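Local coordinates for protein peptidase M28 (Shewanella amazonensis SB2B, PDB 3IIB) that probably acts as a zinc-dependent metallopeptidase of family M28, with carboxypeptidase or dipeptidase activity at a site that binds two zinc ions, at residues Asn6-Ala17 against Val420-Val429; Ala108-Leu119 against Leu127-Ala136. One frame throughout, in Å; residues are numbered along the deposited sequence. Where two conformers were deposited one is given.

How the contacts relate
Contact 1 (6-17 with 420-429) packs two nearly antiparallel helices that lie 403 residues apart in sequence, whereas contact 2 (108-119 with 127-136) joins neighbouring parallel strands and the short helix between them, only 8 residues apart. They share no element: their centres are 50 Å apart, on opposite sides of the centre of the chain, and both lie away from the zinc site. Contact 1 is the more buried, with 11 of 13 touching residues buried, and is mainly alanine, aliphatic and tryptophan packing with two side-chain hydrogen bonds. Contact 2 is partly buried and relies on a backbone ladder, apolar packing and a salt-bridge network at one end.

Contact 1 of 2, residues Asn6-Ala17 against Val420-Val429; sequences NQKVAEQLAQKA and VAVYAQFAWV
W428 fits as a knob into the hole formed by N6, V9, A10 and L13. V9 CG1 lies over one face of its indole, 3.5 Å from the centroid of the five-membered ring, a CH-pi contact. W428 CG is anti to the backbone N (chi1 -177°), which carries the ring across to segment 6-17; there W428 NE1 donates to N6 OD1 at 2.8 Å. That bond is bent (135° at the hydrogen), its donor above the amide carbonyl plane. Replacing W428 by an alanine removes the indole, which would probably leave N6 OD1 without this donor and open a gap under V9 CG1.

The axes of segments 6-17 and 420-429 make 153°, nearly antiparallel, and approach to 8.0 Å. Packing is also tight at the alanine end, where A17 CB comes within 3.4 Å of A421 CA; A14 CB lies at an ordinary 3.8 Å from A421 CB. Between these regions Q425 NE2 donates to A10 O at 3.1 Å, on the face of that carbonyl opposite the helical A14 N, so one oxygen serves two donors. By contrast, the outer side of helix 3-19 carries Q7, K8 and Q15, all exposed and pointing away from 420-429.

W428 also touches L287 and V420 meets H283 of helix 267-285, while V422 and F426 pack against strands 337-343 and 387-392.

Contact 2 of 2, residues Ala108-Leu119 against Leu127-Ala136; sequences ATIVRFDTLQDL and LNDKIAFIDA
T109 and I131 begin a parallel backbone ladder between strands 108-113 and 131-134, whose segment axes approach to 4.6 Å at 32°. Its bonds alternate: I131 N to T109 O, V111 N to I131 O, F133 N to V111 O, F113 N to F133 O, and finally D135 N to F113 O at 2.9 Å. CA-H...O contacts accompany them, such as I110 CA to I131 O at 3.1 Å. At the T109 end, a water accepts from T109 N and donates to D129 O.

Apolar contacts line both faces of the sheet. On one, L127 CD2 presses on V111 CG2 at 3.4 Å, tighter than usual, and also meets the edge of the F113 ring in its plane. L119 CD1 lies over a face of that ring and touches L127 CD1 at 3.6 Å, while L119 CD2 meets I134 CD1. On the other face, I110 CD1 runs beside F133, and R112 CG touches F133 CD2 at 3.7 Å.

The charged interactions centre on R112. With CG anti to the backbone N (chi1 -178°) and the chain extended to NE, its guanidinium reaches D135, where NH2 bonds OD2 at 2.8 Å on the anti lone pair. NH1 meets D114 OD1 at 2.7 Å, in the guanidinium plane and nearly straight (165°). These salt bridges, with N210 OD1 accepting from NE and N210 ND2 bonding D135 OD2, probably restrict the guanidinium's rotation.

T115 OG1 accepts from D118 N, N-capping helix 116-120.

Through that helix the strands form a beta-alpha-beta unit. Helix 145-163 packs on L116, L119 and A132, and helix 203-213 on I110 and F133; strand 168-172 continues the sheet beyond 131-134, its R172 bridging D135 OD1, and strand 220-242 pairs antiparallel along the far side of 106-113.

Contact 1 of 2, residues Asn6-Ala17 against Val420-Val429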
loop_
_atom_site.group_PDB
_atom_site.type_symbol
_atom_site.label_atom_id
_atom_site.label_comp_id
_atom_site.label_asym_id
_atom_site.label_seq_id
_atom_site.Cartn_x
_atom_site.Cartn_y
_atom_site.Cartn_z
ATOM N N ASN A 6 39.792 17.064 -14.805
ATOM C CA ASN A 6 38.560 17.094 -14.024
ATOM C C ASN A 6 37.504 16.116 -14.531
ATOM O O ASN A 6 36.716 15.616 -13.743
ATOM C CB ASN A 6 38.021 18.527 -13.966
ATOM C CG ASN A 6 38.815 19.377 -13.034
ATOM O OD1 ASN A 6 39.149 18.922 -11.933
ATOM N ND2 ASN A 6 39.178 20.612 -13.471
ATOM N N GLN A 7 37.490 15.844 -15.836
ATOM C CA GLN A 7 36.655 14.769 -16.383
ATOM C C GLN A 7 37.043 13.464 -15.710
ATOM O O GLN A 7 36.189 12.690 -15.346
ATOM C CB GLN A 7 36.788 14.586 -17.913
ATOM C CG GLN A 7 35.890 13.415 -18.463
ATOM C CD GLN A 7 36.136 13.044 -19.915
ATOM O OE1 GLN A 7 36.318 13.912 -20.763
ATOM N NE2 GLN A 7 36.155 11.736 -20.207
ATOM N N LYS A 8 38.353 13.210 -15.567
ATOM C CA LYS A 8 38.810 11.932 -14.995
ATOM C C LYS A 8 38.498 11.835 -13.490
ATOM O O LYS A 8 38.130 10.762 -12.988
ATOM C CB LYS A 8 40.303 11.719 -15.220
ATOM C CG LYS A 8 40.740 10.309 -14.898
ATOM C CD LYS A 8 42.122 9.999 -15.447
ATOM C CE LYS A 8 42.379 8.486 -15.491
ATOM N NZ LYS A 8 41.590 7.801 -16.571
ATOM N N VAL A 9 38.640 12.941 -12.765
ATOM C CA VAL A 9 38.214 12.961 -11.362
ATOM C C VAL A 9 36.708 12.663 -11.296
ATOM O O VAL A 9 36.267 11.891 -10.462
ATOM C CB VAL A 9 38.509 14.308 -10.711
ATOM C CG1 VAL A 9 37.768 14.448 -9.366
ATOM C CG2 VAL A 9 40.015 14.455 -10.545
ATOM N N ALA A 10 35.927 13.262 -12.193
ATOM C CA ALA A 10 34.486 13.029 -12.193
ATOM C C ALA A 10 34.171 11.540 -12.488
ATOM O O ALA A 10 33.298 10.949 -11.891
ATOM C CB ALA A 10 33.823 13.919 -13.211
ATOM N N GLU A 11 34.902 10.946 -13.413
ATOM C CA GLU A 11 34.757 9.514 -13.652
ATOM C C GLU A 11 35.030 8.689 -12.382
ATOM O O GLU A 11 34.285 7.762 -12.063
ATOM C CB GLU A 11 35.650 9.089 -14.812
ATOM C CG GLU A 11 35.077 9.626 -16.083
ATOM C CD GLU A 11 35.982 9.522 -17.269
ATOM O OE1 GLU A 11 37.174 9.180 -17.105
ATOM O OE2 GLU A 11 35.470 9.804 -18.372
ATOM N N GLN A 12 36.075 9.063 -11.635
ATOM C CA GLN A 12 36.446 8.375 -10.409
ATOM C C GLN A 12 35.449 8.597 -9.288
ATOM O O GLN A 12 35.167 7.651 -8.532
ATOM C CB GLN A 12 37.841 8.759 -9.967
ATOM C CG GLN A 12 38.834 8.140 -10.899
ATOM C CD GLN A 12 40.212 8.768 -10.920
ATOM O OE1 GLN A 12 40.513 9.704 -10.164
ATOM N NE2 GLN A 12 41.092 8.209 -11.778
ATOM N N LEU A 13 34.893 9.808 -9.200
ATOM C CA LEU A 13 33.808 10.070 -8.251
ATOM C C LEU A 13 32.621 9.157 -8.503
ATOM O O LEU A 13 32.018 8.610 -7.562
ATOM C CB LEU A 13 33.385 11.544 -8.273
ATOM C CG LEU A 13 34.425 12.523 -7.697
ATOM C CD1 LEU A 13 34.092 13.991 -8.126
ATOM C CD2 LEU A 13 34.497 12.364 -6.149
ATOM N N ALA A 14 32.279 8.962 -9.771
ATOM C CA ALA A 14 31.182 8.059 -10.089
ATOM C C ALA A 14 31.494 6.638 -9.695
ATOM O O ALA A 14 30.606 5.933 -9.263
ATOM C CB ALA A 14 30.846 8.129 -11.518
ATOM N N GLN A 15 32.743 6.213 -9.904
ATOM C CA GLN A 15 33.187 4.886 -9.431
ATOM C C GLN A 15 32.946 4.752 -7.931
ATOM O O GLN A 15 32.410 3.716 -7.457
ATOM C CB GLN A 15 34.679 4.607 -9.706
ATOM C CG GLN A 15 35.091 4.502 -11.179
ATOM C CD GLN A 15 36.575 4.812 -11.398
ATOM O OE1 GLN A 15 37.388 4.752 -10.470
ATOM N NE2 GLN A 15 36.917 5.222 -12.639
ATOM N N LYS A 16 33.386 5.743 -7.171
ATOM C CA LYS A 16 33.192 5.707 -5.715
ATOM C C LYS A 16 31.728 5.577 -5.338
ATOM O O LYS A 16 31.394 4.835 -4.413
ATOM C CB LYS A 16 33.734 6.982 -5.040
ATOM C CG LYS A 16 35.223 7.248 -5.267
ATOM C CD LYS A 16 36.121 6.039 -4.923
ATOM C CE LYS A 16 37.619 6.460 -4.970
ATOM N NZ LYS A 16 38.030 6.929 -6.322
ATOM N N ALA A 17 30.870 6.328 -6.012
ATOM C CA ALA A 17 29.434 6.306 -5.672
ATOM C C ALA A 17 28.817 4.902 -5.842
ATOM O O ALA A 17 27.928 4.500 -5.095
ATOM C CB ALA A 17 28.671 7.324 -6.502
ATOM N N VAL A 420 23.980 9.748 -6.595
ATOM C CA VAL A 420 25.162 10.173 -5.857
ATOM C C VAL A 420 26.324 10.410 -6.858
ATOM O O VAL A 420 27.016 11.443 -6.799
ATOM C CB VAL A 420 25.579 9.145 -4.794
ATOM C CG1 VAL A 420 26.883 9.568 -4.184
ATOM C CG2 VAL A 420 24.508 9.035 -3.745
ATOM N N ALA A 421 26.449 9.485 -7.808
ATOM C CA ALA A 421 27.508 9.549 -8.836
ATOM C C ALA A 421 27.350 10.793 -9.666
ATOM O O ALA A 421 28.315 11.528 -9.859
ATOM C CB ALA A 421 27.495 8.310 -9.765
ATOM N N VAL A 422 26.130 11.061 -10.143
ATOM C CA VAL A 422 25.893 12.213 -11.033
ATOM C C VAL A 422 26.038 13.553 -10.279
ATOM O O VAL A 422 26.607 14.508 -10.815
ATOM C CB VAL A 422 24.519 12.139 -11.682
ATOM C CG1 VAL A 422 24.339 13.367 -12.580
ATOM C CG2 VAL A 422 24.424 10.860 -12.524
ATOM N N TYR A 423 25.554 13.637 -9.030
ATOM C CA TYR A 423 25.733 14.870 -8.261
ATOM C C TYR A 423 27.196 15.116 -7.938
ATOM O O TYR A 423 27.641 16.259 -7.919
ATOM C CB TYR A 423 24.890 14.925 -6.978
ATOM C CG TYR A 423 23.569 15.623 -7.214
ATOM C CD1 TYR A 423 22.478 14.951 -7.758
ATOM C CD2 TYR A 423 23.418 16.982 -6.951
ATOM C CE1 TYR A 423 21.277 15.596 -7.973
ATOM C CE2 TYR A 423 22.229 17.639 -7.181
ATOM C CZ TYR A 423 21.168 16.965 -7.717
ATOM O OH TYR A 423 19.975 17.645 -7.942
ATOM N N ALA A 424 27.941 14.043 -7.678
ATOM C CA ALA A 424 29.363 14.183 -7.395
ATOM C C ALA A 424 30.077 14.744 -8.631
ATOM O O ALA A 424 30.905 15.667 -8.515
ATOM C CB ALA A 424 29.957 12.880 -6.926
ATOM N N GLN A 425 29.759 14.211 -9.806
ATOM C CA GLN A 425 30.298 14.724 -11.048
ATOM C C GLN A 425 29.889 16.197 -11.239
ATOM O O GLN A 425 30.708 17.054 -11.579
ATOM C CB GLN A 425 29.818 13.921 -12.264
ATOM C CG GLN A 425 30.330 12.486 -12.280
ATOM C CD GLN A 425 30.094 11.749 -13.575
ATOM O OE1 GLN A 425 29.145 12.048 -14.285
ATOM N NE2 GLN A 425 30.982 10.805 -13.904
ATOM N N PHE A 426 28.591 16.471 -11.085
ATOM C CA PHE A 426 28.098 17.836 -11.238
ATOM C C PHE A 426 28.821 18.801 -10.304
ATOM O O PHE A 426 29.268 19.879 -10.738
ATOM C CB PHE A 426 26.581 17.879 -10.980
ATOM C CG PHE A 426 25.984 19.258 -11.043
ATOM C CD1 PHE A 426 25.625 19.809 -12.258
ATOM C CD2 PHE A 426 25.717 19.984 -9.885
ATOM C CE1 PHE A 426 25.038 21.060 -12.321
ATOM C CE2 PHE A 426 25.156 21.249 -9.959
ATOM C CZ PHE A 426 24.819 21.784 -11.165
ATOM N N ALA A 427 28.864 18.485 -9.021
ATOM C CA ALA A 427 29.444 19.401 -8.052
ATOM C C ALA A 427 30.943 19.563 -8.341
ATOM O O ALA A 427 31.436 20.668 -8.324
ATOM C CB ALA A 427 29.201 18.963 -6.613
ATOM N N TRP A 428 31.640 18.484 -8.690
ATOM C CA TRP A 428 33.062 18.609 -9.012
ATOM C C TRP A 428 33.292 19.421 -10.295
ATOM O O TRP A 428 34.080 20.372 -10.316
ATOM C CB TRP A 428 33.744 17.252 -9.098
ATOM C CG TRP A 428 35.181 17.421 -9.364
ATOM C CD1 TRP A 428 35.837 17.266 -10.546
ATOM C CD2 TRP A 428 36.147 17.866 -8.419
ATOM N NE1 TRP A 428 37.174 17.585 -10.395
ATOM C CE2 TRP A 428 37.387 17.947 -9.092
ATOM C CE3 TRP A 428 36.087 18.207 -7.067
ATOM C CZ2 TRP A 428 38.542 18.357 -8.454
ATOM C CZ3 TRP A 428 37.255 18.651 -6.446
ATOM C CH2 TRP A 428 38.451 18.710 -7.143
ATOM N N VAL A 429 32.642 19.053 -11.386
ATOM C CA VAL A 429 32.814 19.778 -12.630
ATOM C C VAL A 429 32.445 21.261 -12.468
ATOM O O VAL A 429 33.220 22.147 -12.867
ATOM C CB VAL A 429 32.035 19.112 -13.803
ATOM C CG1 VAL A 429 32.090 19.985 -15.029
ATOM C CG2 VAL A 429 32.650 17.708 -14.124
#

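Contact 2 of 2, residues Ala108-Leu119 against Leu127-Ala136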
loop_
_atom_site.group_PDB
_atom_site.type_symbol
_atom_site.label_atom_id
_atom_site.label_comp_id
_atom_site.label_asym_id
_atom_site.label_seq_id
_atom_site.Cartn_x
_atom_site.Cartn_y
_atom_site.Cartn_z
ATOM N N ALA A 108 -22.561 14.581 5.497
ATOM C CA ALA A 108 -23.111 15.393 4.423
ATOM C C ALA A 108 -23.137 14.632 3.137
ATOM O O ALA A 108 -22.304 13.744 2.923
ATOM C CB ALA A 108 -22.274 16.669 4.220
ATOM N N THR A 109 -24.057 15.031 2.261
ATOM C CA THR A 109 -24.087 14.562 0.871
ATOM C C THR A 109 -22.935 15.172 0.106
ATOM O O THR A 109 -22.590 16.344 0.308
ATOM C CB THR A 109 -25.413 14.966 0.227
ATOM O OG1 THR A 109 -26.454 14.351 0.986
ATOM C CG2 THR A 109 -25.502 14.550 -1.243
ATOM N N ILE A 110 -22.304 14.391 -0.757
ATOM C CA ILE A 110 -21.220 14.908 -1.586
ATOM C C ILE A 110 -21.697 15.319 -2.973
ATOM O O ILE A 110 -22.782 14.918 -3.415
ATOM C CB ILE A 110 -20.027 13.890 -1.693
ATOM C CG1 ILE A 110 -20.400 12.701 -2.548
ATOM C CG2 ILE A 110 -19.538 13.437 -0.293
ATOM C CD1 ILE A 110 -19.245 11.846 -2.934
ATOM N N VAL A 111 -20.904 16.152 -3.631
ATOM C CA VAL A 111 -21.067 16.489 -5.037
ATOM C C VAL A 111 -19.715 16.290 -5.694
ATOM O O VAL A 111 -18.717 16.838 -5.239
ATOM C CB VAL A 111 -21.572 17.938 -5.276
ATOM C CG1 VAL A 111 -21.753 18.202 -6.803
ATOM C CG2 VAL A 111 -22.858 18.211 -4.526
ATOM N N ARG A 112 -19.698 15.501 -6.761
ATOM C CA ARG A 112 -18.481 15.138 -7.447
ATOM C C ARG A 112 -18.143 16.125 -8.567
ATOM O O ARG A 112 -19.013 16.532 -9.326
ATOM C CB ARG A 112 -18.621 13.732 -8.061
ATOM C CG ARG A 112 -17.368 13.240 -8.764
ATOM C CD ARG A 112 -17.609 11.907 -9.500
ATOM N NE ARG A 112 -16.440 11.586 -10.322
ATOM C CZ ARG A 112 -16.094 12.234 -11.439
ATOM N NH1 ARG A 112 -16.881 13.175 -11.950
ATOM N NH2 ARG A 112 -14.979 11.906 -12.094
ATOM N N PHE A 113 -16.857 16.458 -8.665
ATOM C CA PHE A 113 -16.301 17.297 -9.727
ATOM C C PHE A 113 -15.138 16.567 -10.363
ATOM O O PHE A 113 -14.380 15.903 -9.664
ATOM C CB PHE A 113 -15.868 18.654 -9.127
ATOM C CG PHE A 113 -17.036 19.430 -8.583
ATOM C CD1 PHE A 113 -17.802 20.224 -9.436
ATOM C CD2 PHE A 113 -17.444 19.277 -7.246
ATOM C CE1 PHE A 113 -18.953 20.877 -8.959
ATOM C CE2 PHE A 113 -18.580 19.925 -6.776
ATOM C CZ PHE A 113 -19.326 20.729 -7.617
ATOM N N ASP A 114 -15.044 16.624 -11.694
ATOM C CA ASP A 114 -13.932 15.999 -12.389
ATOM C C ASP A 114 -12.595 16.605 -11.977
ATOM O O ASP A 114 -11.602 15.905 -11.922
ATOM C CB ASP A 114 -14.026 16.158 -13.896
ATOM C CG ASP A 114 -15.209 15.459 -14.528
ATOM O OD1 ASP A 114 -15.794 14.530 -13.959
ATOM O OD2 ASP A 114 -15.538 15.863 -15.662
ATOM N N THR A 115 -12.571 17.912 -11.725
ATOM C CA THR A 115 -11.338 18.662 -11.526
ATOM C C THR A 115 -11.638 19.887 -10.665
ATOM O O THR A 115 -12.798 20.263 -10.505
ATOM C CB THR A 115 -10.771 19.186 -12.865
ATOM O OG1 THR A 115 -11.694 20.135 -13.428
ATOM C CG2 THR A 115 -10.535 18.027 -13.873
ATOM N N LEU A 116 -10.586 20.478 -10.094
ATOM C CA LEU A 116 -10.649 21.800 -9.469
ATOM C C LEU A 116 -11.341 22.837 -10.364
ATOM O O LEU A 116 -12.205 23.575 -9.890
ATOM C CB LEU A 116 -9.235 22.285 -9.095
ATOM C CG LEU A 116 -9.153 23.732 -8.570
ATOM C CD1 LEU A 116 -9.853 23.919 -7.207
ATOM C CD2 LEU A 116 -7.685 24.177 -8.498
ATOM N N GLN A 117 -10.996 22.881 -11.653
ATOM C CA GLN A 117 -11.624 23.851 -12.560
ATOM C C GLN A 117 -13.143 23.696 -12.610
ATOM O O GLN A 117 -13.876 24.670 -12.578
ATOM C CB GLN A 117 -11.046 23.749 -13.968
ATOM C CG GLN A 117 -11.472 24.911 -14.897
ATOM C CD GLN A 117 -11.129 26.307 -14.335
ATOM O OE1 GLN A 117 -12.015 27.057 -13.897
ATOM N NE2 GLN A 117 -9.836 26.652 -14.343
ATOM N N ASP A 118 -13.610 22.446 -12.650
ATOM C CA ASP A 118 -15.043 22.167 -12.637
ATOM C C ASP A 118 -15.709 22.650 -11.358
ATOM O O ASP A 118 -16.780 23.242 -11.388
ATOM C CB ASP A 118 -15.284 20.678 -12.867
ATOM C CG ASP A 118 -14.944 20.264 -14.287
ATOM O OD1 ASP A 118 -15.346 20.985 -15.229
ATOM O OD2 ASP A 118 -14.274 19.237 -14.475
ATOM N N LEU A 119 -15.033 22.452 -10.242
ATOM C CA LEU A 119 -15.506 22.950 -8.957
ATOM C C LEU A 119 -15.570 24.480 -8.972
ATOM O O LEU A 119 -16.562 25.074 -8.534
ATOM C CB LEU A 119 -14.582 22.464 -7.851
ATOM C CG LEU A 119 -14.826 23.020 -6.467
ATOM C CD1 LEU A 119 -16.307 22.833 -6.013
ATOM C CD2 LEU A 119 -13.816 22.376 -5.486
ATOM N N LEU A 127 -23.172 24.141 -3.403
ATOM C CA LEU A 127 -22.645 23.198 -2.428
ATOM C C LEU A 127 -23.073 23.497 -0.998
ATOM O O LEU A 127 -22.580 22.857 -0.072
ATOM C CB LEU A 127 -21.134 23.085 -2.543
ATOM C CG LEU A 127 -20.673 22.592 -3.916
ATOM C CD1 LEU A 127 -19.211 22.399 -3.893
ATOM C CD2 LEU A 127 -21.345 21.292 -4.354
ATOM N N ASN A 128 -24.038 24.407 -0.801
ATOM C CA ASN A 128 -24.542 24.627 0.541
ATOM C C ASN A 128 -24.840 23.297 1.257
ATOM O O ASN A 128 -25.491 22.403 0.685
ATOM C CB ASN A 128 -25.816 25.493 0.509
ATOM C CG ASN A 128 -25.524 26.947 0.164
ATOM O OD1 ASN A 128 -24.383 27.320 -0.042
ATOM N ND2 ASN A 128 -26.566 27.766 0.082
ATOM N N ASP A 129 -24.347 23.160 2.490
ATOM C CA ASP A 129 -24.606 21.964 3.313
ATOM C C ASP A 129 -23.972 20.671 2.788
ATOM O O ASP A 129 -24.188 19.600 3.370
ATOM C CB ASP A 129 -26.115 21.740 3.472
ATOM C CG ASP A 129 -26.838 22.998 3.901
ATOM O OD1 ASP A 129 -26.400 23.601 4.900
ATOM O OD2 ASP A 129 -27.818 23.388 3.225
ATOM N N LYS A 130 -23.157 20.762 1.742
ATOM C CA LYS A 130 -22.607 19.575 1.106
ATOM C C LYS A 130 -21.092 19.539 1.171
ATOM O O LYS A 130 -20.433 20.512 1.497
ATOM C CB LYS A 130 -23.068 19.509 -0.351
ATOM C CG LYS A 130 -24.593 19.263 -0.465
ATOM C CD LYS A 130 -25.063 19.092 -1.888
ATOM C CE LYS A 130 -26.484 18.594 -1.946
ATOM N NZ LYS A 130 -27.001 18.626 -3.356
ATOM N N ILE A 131 -20.549 18.385 0.837
ATOM C CA ILE A 131 -19.101 18.226 0.785
ATOM C C ILE A 131 -18.696 18.083 -0.687
ATOM O O ILE A 131 -19.261 17.253 -1.399
ATOM C CB ILE A 131 -18.675 17.000 1.593
ATOM C CG1 ILE A 131 -18.755 17.310 3.114
ATOM C CG2 ILE A 131 -17.224 16.520 1.229
ATOM C CD1 ILE A 131 -18.552 16.091 4.038
ATOM N N ALA A 132 -17.725 18.874 -1.119
ATOM C CA ALA A 132 -17.199 18.738 -2.486
ATOM C C ALA A 132 -16.308 17.511 -2.544
ATOM O O ALA A 132 -15.602 17.242 -1.588
ATOM C CB ALA A 132 -16.412 20.002 -2.914
ATOM N N PHE A 133 -16.336 16.819 -3.685
ATOM C CA PHE A 133 -15.437 15.692 -3.980
ATOM C C PHE A 133 -14.783 15.955 -5.340
ATOM O O PHE A 133 -15.439 15.907 -6.370
ATOM C CB PHE A 133 -16.230 14.363 -3.914
ATOM C CG PHE A 133 -15.517 13.150 -4.484
ATOM C CD1 PHE A 133 -14.166 12.878 -4.190
ATOM C CD2 PHE A 133 -16.198 12.291 -5.351
ATOM C CE1 PHE A 133 -13.521 11.771 -4.755
ATOM C CE2 PHE A 133 -15.579 11.182 -5.881
ATOM C CZ PHE A 133 -14.237 10.928 -5.608
ATOM N N ILE A 134 -13.482 16.257 -5.339
ATOM C CA ILE A 134 -12.729 16.376 -6.566
ATOM C C ILE A 134 -12.119 15.019 -6.871
ATOM O O ILE A 134 -11.377 14.471 -6.042
ATOM C CB ILE A 134 -11.571 17.414 -6.465
ATOM C CG1 ILE A 134 -12.091 18.826 -6.186
ATOM C CG2 ILE A 134 -10.671 17.340 -7.774
ATOM C CD1 ILE A 134 -10.997 19.928 -5.951
ATOM N N ASP A 135 -12.457 14.468 -8.044
ATOM C CA ASP A 135 -12.096 13.110 -8.395
ATOM C C ASP A 135 -10.902 12.986 -9.359
ATOM O O ASP A 135 -10.567 11.869 -9.770
ATOM C CB ASP A 135 -13.298 12.396 -9.004
ATOM C CG ASP A 135 -13.037 10.919 -9.272
ATOM O OD1 ASP A 135 -12.561 10.193 -8.367
ATOM O OD2 ASP A 135 -13.344 10.482 -10.401
ATOM N N ALA A 136 -10.238 14.086 -9.696
ATOM C CA ALA A 136 -9.212 14.026 -10.735
ATOM C C ALA A 136 -8.141 12.965 -10.452
ATOM O O ALA A 136 -7.538 12.979 -9.419
ATOM C CB ALA A 136 -8.529 15.380 -10.904
HETATM O O HOH W 1 -25.685 17.329 2.998
HETATM O O HOH W 2 -25.346 15.794 -4.446
#